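Local coordinates for protein endo-1,4-beta-xylanase C (Paenibacillus barcinonensis, PDB 4XUQ) that cuts internal beta-1,4-xylosidic linkages of xylan and is present here as a carbohydrate-binding module of the CBM22 type, with xylose units bound, at residues S96-F101 and L108-F113. Residues are numbered along the deposited sequence; the frame is centred on the assembly and turned at random.
Sequences SLEKEF and LEYAMF. With XYP (beta-D-xylopyranose), chain D; XYP (beta-D-xylopyranose), chain B; XYP (beta-D-xylopyranose), chain E.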
ATOM      1  N   SER A  96       3.927  -2.511   2.595  1.00 12.44           N
ATOM      2  CA  SER A  96       4.790  -3.570   2.057  1.00 12.51           C
ATOM      3  C   SER A  96       5.290  -3.244   0.649  1.00 12.43           C
ATOM      4  O   SER A  96       4.741  -2.365  -0.014  1.00 10.43           O
ATOM      5  CB  SER A  96       4.028  -4.890   2.019  1.00 12.80           C
ATOM      6  OG  SER A  96       3.725  -5.287   3.358  1.00 13.43           O
ATOM      7  N   LEU A  97       6.336  -3.961   0.260  1.00 10.77           N
ATOM      8  CA  LEU A  97       6.929  -3.872  -1.071  1.00 11.45           C
ATOM      9  C   LEU A  97       6.829  -5.207  -1.773  1.00 11.20           C
ATOM     10  O   LEU A  97       7.072  -6.248  -1.128  1.00 12.27           O
ATOM     11  CB  LEU A  97       8.383  -3.493  -0.953  1.00 11.95           C
ATOM     12  CG  LEU A  97       8.761  -2.249  -0.189  1.00 12.39           C
ATOM     13  CD1 LEU A  97      10.255  -2.126  -0.163  1.00 14.26           C
ATOM     14  CD2 LEU A  97       8.116  -1.048  -0.791  1.00 14.13           C
ATOM     15  N   GLU A  98       6.444  -5.187  -3.047  1.00 10.81           N
ATOM     16  CA  GLU A  98       6.480  -6.341  -3.926  1.00  9.95           C
ATOM     17  C   GLU A  98       7.590  -6.105  -4.917  1.00 11.13           C
ATOM     18  O   GLU A  98       7.631  -5.055  -5.603  1.00 10.87           O
ATOM     19  CB  GLU A  98       5.151  -6.516  -4.614  1.00 11.11           C
ATOM     20  CG  GLU A  98       5.053  -7.668  -5.596  1.00 10.28           C
ATOM     21  CD  GLU A  98       3.708  -7.744  -6.258  1.00 11.88           C
ATOM     22  OE1 GLU A  98       2.725  -8.029  -5.572  1.00 13.05           O
ATOM     23  OE2 GLU A  98       3.593  -7.401  -7.475  1.00 12.49           O
ATOM     24  N   LYS A  99       8.519  -7.013  -4.971  1.00 10.51           N
ATOM     25  CA  LYS A  99       9.690  -6.898  -5.797  1.00 10.59           C
ATOM     26  C   LYS A  99       9.780  -7.989  -6.836  1.00 10.89           C
ATOM     27  O   LYS A  99       9.539  -9.173  -6.566  1.00 12.02           O
ATOM     28  CB  LYS A  99      10.965  -6.912  -4.960  1.00 11.93           C
ATOM     29  CG  LYS A  99      11.037  -5.710  -4.039  1.00 14.29           C
ATOM     30  CD  LYS A  99      12.362  -5.609  -3.259  1.00 17.01           C
ATOM     31  CE  LYS A  99      12.228  -6.284  -1.924  1.00 19.50           C
ATOM     32  NZ  LYS A  99      13.413  -5.945  -1.046  1.00 21.24           N
ATOM     33  N   GLU A 100      10.185  -7.592  -8.024  1.00 11.64           N
ATOM     34  CA  GLU A 100      10.378  -8.493  -9.164  1.00 11.33           C
ATOM     35  C   GLU A 100      11.786  -8.311  -9.651  1.00 11.38           C
ATOM     36  O   GLU A 100      12.295  -7.178  -9.735  1.00  9.58           O
ATOM     37  CB  GLU A 100       9.379  -8.135 -10.233  1.00 13.82           C
ATOM     38  CG  GLU A 100       9.492  -8.912 -11.540  1.00 14.69           C
ATOM     39  CD  GLU A 100       8.794  -8.174 -12.671  1.00 19.97           C
ATOM     40  OE1 GLU A 100       7.552  -8.367 -12.714  1.00 21.99           O
ATOM     41  OE2 GLU A 100       9.452  -7.384 -13.448  1.00 19.19           O
ATOM     42  N   PHE A 101      12.459  -9.427  -9.952  1.00 11.71           N
ATOM     43  CA  PHE A 101      13.857  -9.412 -10.429  1.00 13.45           C
ATOM     44  C   PHE A 101      13.932 -10.157 -11.765  1.00 15.69           C
ATOM     45  O   PHE A 101      13.197 -11.134 -11.993  1.00 17.30           O
ATOM     46  CB  PHE A 101      14.820 -10.089  -9.458  1.00 12.81           C
ATOM     47  CG  PHE A 101      14.933  -9.423  -8.103  1.00 11.75           C
ATOM     48  CD1 PHE A 101      14.017  -9.680  -7.115  1.00 12.58           C
ATOM     49  CD2 PHE A 101      15.923  -8.506  -7.857  1.00 11.39           C
ATOM     50  CE1 PHE A 101      14.117  -9.051  -5.900  1.00 13.06           C
ATOM     51  CE2 PHE A 101      16.006  -7.848  -6.655  1.00 12.84           C
ATOM     52  CZ  PHE A 101      15.089  -8.130  -5.653  1.00 12.45           C
ATOM     53  N   LEU A 108       8.251 -13.602  -7.378  1.00 18.40           N
ATOM     54  CA  LEU A 108       8.185 -12.317  -6.688  1.00 17.58           C
ATOM     55  C   LEU A 108       8.615 -12.466  -5.263  1.00 16.08           C
ATOM     56  O   LEU A 108       8.535 -13.562  -4.683  1.00 16.14           O
ATOM     57  CB  LEU A 108       6.747 -11.762  -6.715  1.00 18.48           C
ATOM     58  CG  LEU A 108       6.206 -11.489  -8.113  1.00 18.53           C
ATOM     59  CD1 LEU A 108       4.872 -10.800  -8.034  1.00 21.18           C
ATOM     60  CD2 LEU A 108       7.158 -10.617  -8.889  1.00 20.00           C
ATOM     61  N   GLU A 109       9.054 -11.370  -4.660  1.00 13.61           N
ATOM     62  CA  GLU A 109       9.247 -11.366  -3.241  1.00 14.00           C
ATOM     63  C   GLU A 109       8.536 -10.201  -2.598  1.00 14.12           C
ATOM     64  O   GLU A 109       8.176  -9.220  -3.251  1.00 13.06           O
ATOM     65  CB  GLU A 109      10.721 -11.409  -2.841  1.00 16.16           C
ATOM     66  CG  GLU A 109      11.586 -10.370  -3.368  1.00 17.56           C
ATOM     67  CD  GLU A 109      13.027 -10.506  -2.940  1.00 18.91           C
ATOM     68  OE1 GLU A 109      13.510  -9.745  -2.072  1.00 16.29           O
ATOM     69  OE2 GLU A 109      13.723 -11.374  -3.554  1.00 21.71           O
ATOM     70  N   TYR A 110       8.326 -10.313  -1.314  1.00 12.58           N
ATOM     71  CA  TYR A 110       7.547  -9.335  -0.556  1.00 13.78           C
ATOM     72  C   TYR A 110       8.260  -8.984   0.736  1.00 14.64           C
ATOM     73  O   TYR A 110       8.818  -9.869   1.393  1.00 16.01           O
ATOM     74  CB  TYR A 110       6.163  -9.914  -0.261  1.00 12.29           C
ATOM     75  CG  TYR A 110       5.583 -10.643  -1.423  1.00 12.54           C
ATOM     76  CD1 TYR A 110       4.957  -9.987  -2.450  1.00 12.91           C
ATOM     77  CD2 TYR A 110       5.670 -12.012  -1.512  1.00 11.98           C
ATOM     78  CE1 TYR A 110       4.412 -10.716  -3.532  1.00 13.68           C
ATOM     79  CE2 TYR A 110       5.152 -12.718  -2.571  1.00 13.46           C
ATOM     80  CZ  TYR A 110       4.520 -12.076  -3.553  1.00 13.62           C
ATOM     81  OH  TYR A 110       3.980 -12.817  -4.609  1.00 16.53           O
ATOM     82  N   ALA A 111       8.198  -7.733   1.154  1.00 14.32           N
ATOM     83  CA  ALA A 111       8.761  -7.312   2.448  1.00 15.59           C
ATOM     84  C   ALA A 111       7.874  -6.256   3.078  1.00 17.59           C
ATOM     85  O   ALA A 111       7.420  -5.366   2.393  1.00 16.93           O
ATOM     86  CB  ALA A 111      10.135  -6.764   2.272  1.00 17.43           C
ATOM     87  N   MET A 112       7.619  -6.381   4.373  1.00 17.00           N
ATOM     88  CA  MET A 112       6.897  -5.344   5.106  1.00 21.44           C
ATOM     89  C   MET A 112       7.876  -4.237   5.459  1.00 19.76           C
ATOM     90  O   MET A 112       8.939  -4.504   5.954  1.00 22.14           O
ATOM     91  CB  MET A 112       6.327  -5.903   6.377  1.00 24.06           C
ATOM     92  CG  MET A 112       5.361  -4.956   7.085  1.00 29.68           C
ATOM     93  SD  MET A 112       5.191  -5.454   8.810  1.00 44.39           S
ATOM     94  CE  MET A 112       4.661  -7.190   8.593  1.00 40.41           C
ATOM     95  N   PHE A 113       7.560  -3.014   5.147  1.00 16.65           N
ATOM     96  CA  PHE A 113       8.465  -1.926   5.511  1.00 17.27           C
ATOM     97  C   PHE A 113       7.991  -1.162   6.732  1.00 17.12           C
ATOM     98  O   PHE A 113       8.785  -0.543   7.427  1.00 17.10           O
ATOM     99  CB  PHE A 113       8.779  -0.969   4.330  1.00 17.22           C
ATOM    100  CG  PHE A 113       7.598  -0.177   3.816  1.00 15.57           C
ATOM    101  CD1 PHE A 113       7.176   0.979   4.466  1.00 15.30           C
ATOM    102  CD2 PHE A 113       6.940  -0.570   2.663  1.00 15.41           C
ATOM    103  CE1 PHE A 113       6.102   1.730   3.978  1.00 17.04           C
ATOM    104  CE2 PHE A 113       5.862   0.159   2.155  1.00 16.02           C
ATOM    105  CZ  PHE A 113       5.449   1.321   2.808  1.00 16.57           C
TER
HETATM  106  C1  XYP D   2       2.392 -11.917   0.368  1.00 17.39           C
HETATM  107  C2  XYP D   2       2.000 -10.943   1.513  1.00 16.56           C
HETATM  108  C3  XYP D   2       3.253 -10.511   2.220  1.00 17.00           C
HETATM  109  C4  XYP D   2       4.061 -11.756   2.642  1.00 18.63           C
HETATM  110  C5  XYP D   2       4.306 -12.755   1.504  1.00 15.57           C
HETATM  111  O2  XYP D   2       1.327  -9.831   0.934  1.00 17.10           O
HETATM  112  O3  XYP D   2       2.922  -9.733   3.384  1.00 16.34           O
HETATM  113  O4  XYP D   2       5.295 -11.188   3.116  1.00 20.22           O
HETATM  114  O5  XYP D   2       3.072 -13.112   0.945  1.00 19.87           O
HETATM  115  O1  XYP B   1      -0.192 -13.128  -5.502  1.00 26.51           O
HETATM  116  C1  XYP B   1      -0.242 -12.923  -4.087  1.00 25.21           C
HETATM  117  C2  XYP B   1       0.189 -14.213  -3.360  1.00 27.57           C
HETATM  118  C3  XYP B   1       0.282 -13.979  -1.848  1.00 25.77           C
HETATM  119  C4  XYP B   1       1.175 -12.779  -1.603  1.00 23.79           C
HETATM  120  C5  XYP B   1       0.715 -11.606  -2.351  1.00 21.41           C
HETATM  121  O2  XYP B   1      -0.755 -15.287  -3.555  1.00 26.84           O
HETATM  122  O3  XYP B   1       0.832 -15.080  -1.159  1.00 27.73           O
HETATM  123  O4  XYP B   1       1.111 -12.437  -0.247  1.00 22.46           O
HETATM  124  O5  XYP B   1       0.654 -11.826  -3.728  1.00 27.65           O
HETATM  125  C1  XYP E1001       6.117 -12.304   3.979  1.00 33.47           C
HETATM  126  C2  XYP E1001       7.530 -11.713   3.933  1.00 30.90           C
HETATM  127  C3  XYP E1001       8.248 -12.458   5.036  1.00 33.72           C
HETATM  128  C4  XYP E1001       7.463 -12.337   6.343  1.00 37.06           C
HETATM  129  C5  XYP E1001       6.026 -12.826   6.188  1.00 35.16           C
HETATM  130  O2  XYP E1001       8.053 -11.903   2.593  1.00 23.25           O
HETATM  131  O3  XYP E1001       9.527 -11.871   5.239  1.00 36.38           O
HETATM  132  O4  XYP E1001       8.126 -13.162   7.273  1.00 41.69           O
HETATM  133  O5  XYP E1001       5.399 -12.055   5.187  1.00 41.49           O
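Leu97 and Ala111 exchange two backbone hydrogen bonds, Leu97 N to Ala111 O at 2.8 Å and Ala111 N to Leu97 O at 2.9 Å. Lys99 and Glu109 form the next hydrogen-bonded pair, where Lys99 N reaches Glu109 O at 2.8 Å, nearly straight at 174°. Their side chains add a long salt bridge, Lys99 NZ to Glu109 OE1 at 3.9 Å, while the other carboxylate oxygen, OE2, lies 3.3 Å from Phe101 CE1. On the sugar-binding face Glu98 runs alongside Tyr110, its CG 3.7 Å from ring atom CE1 and its OE1 in plane at the ring edge; this carboxylate also forms salt bridges to Arg31 and Arg143. With CG anti to its carbonyl carbon (chi1 -42°), Tyr110 presents one ring face to two xylose units, CD2 meeting C5 of the chain D sugar at 3.4 Å. Its backbone O accepts a very short hydrogen bond from O2 of the chain E xylose. A serine in place of Tyr110 would probably leave the two sugars over the ring without their aromatic platform and Glu98 CG without its ring neighbour. On the other face, shared with Lys99 and Glu109, Phe113 crosses Leu97 at about a right angle, CD2 to CD2 3.7 Å. The hairpin packs this pair against strands 75-83 and 124-131 and gives its other face to xylose, also hydrogen-bonded by Tyr145 and Glu147, consistent with xylan recognition by a CBM22 beta-sandwich module.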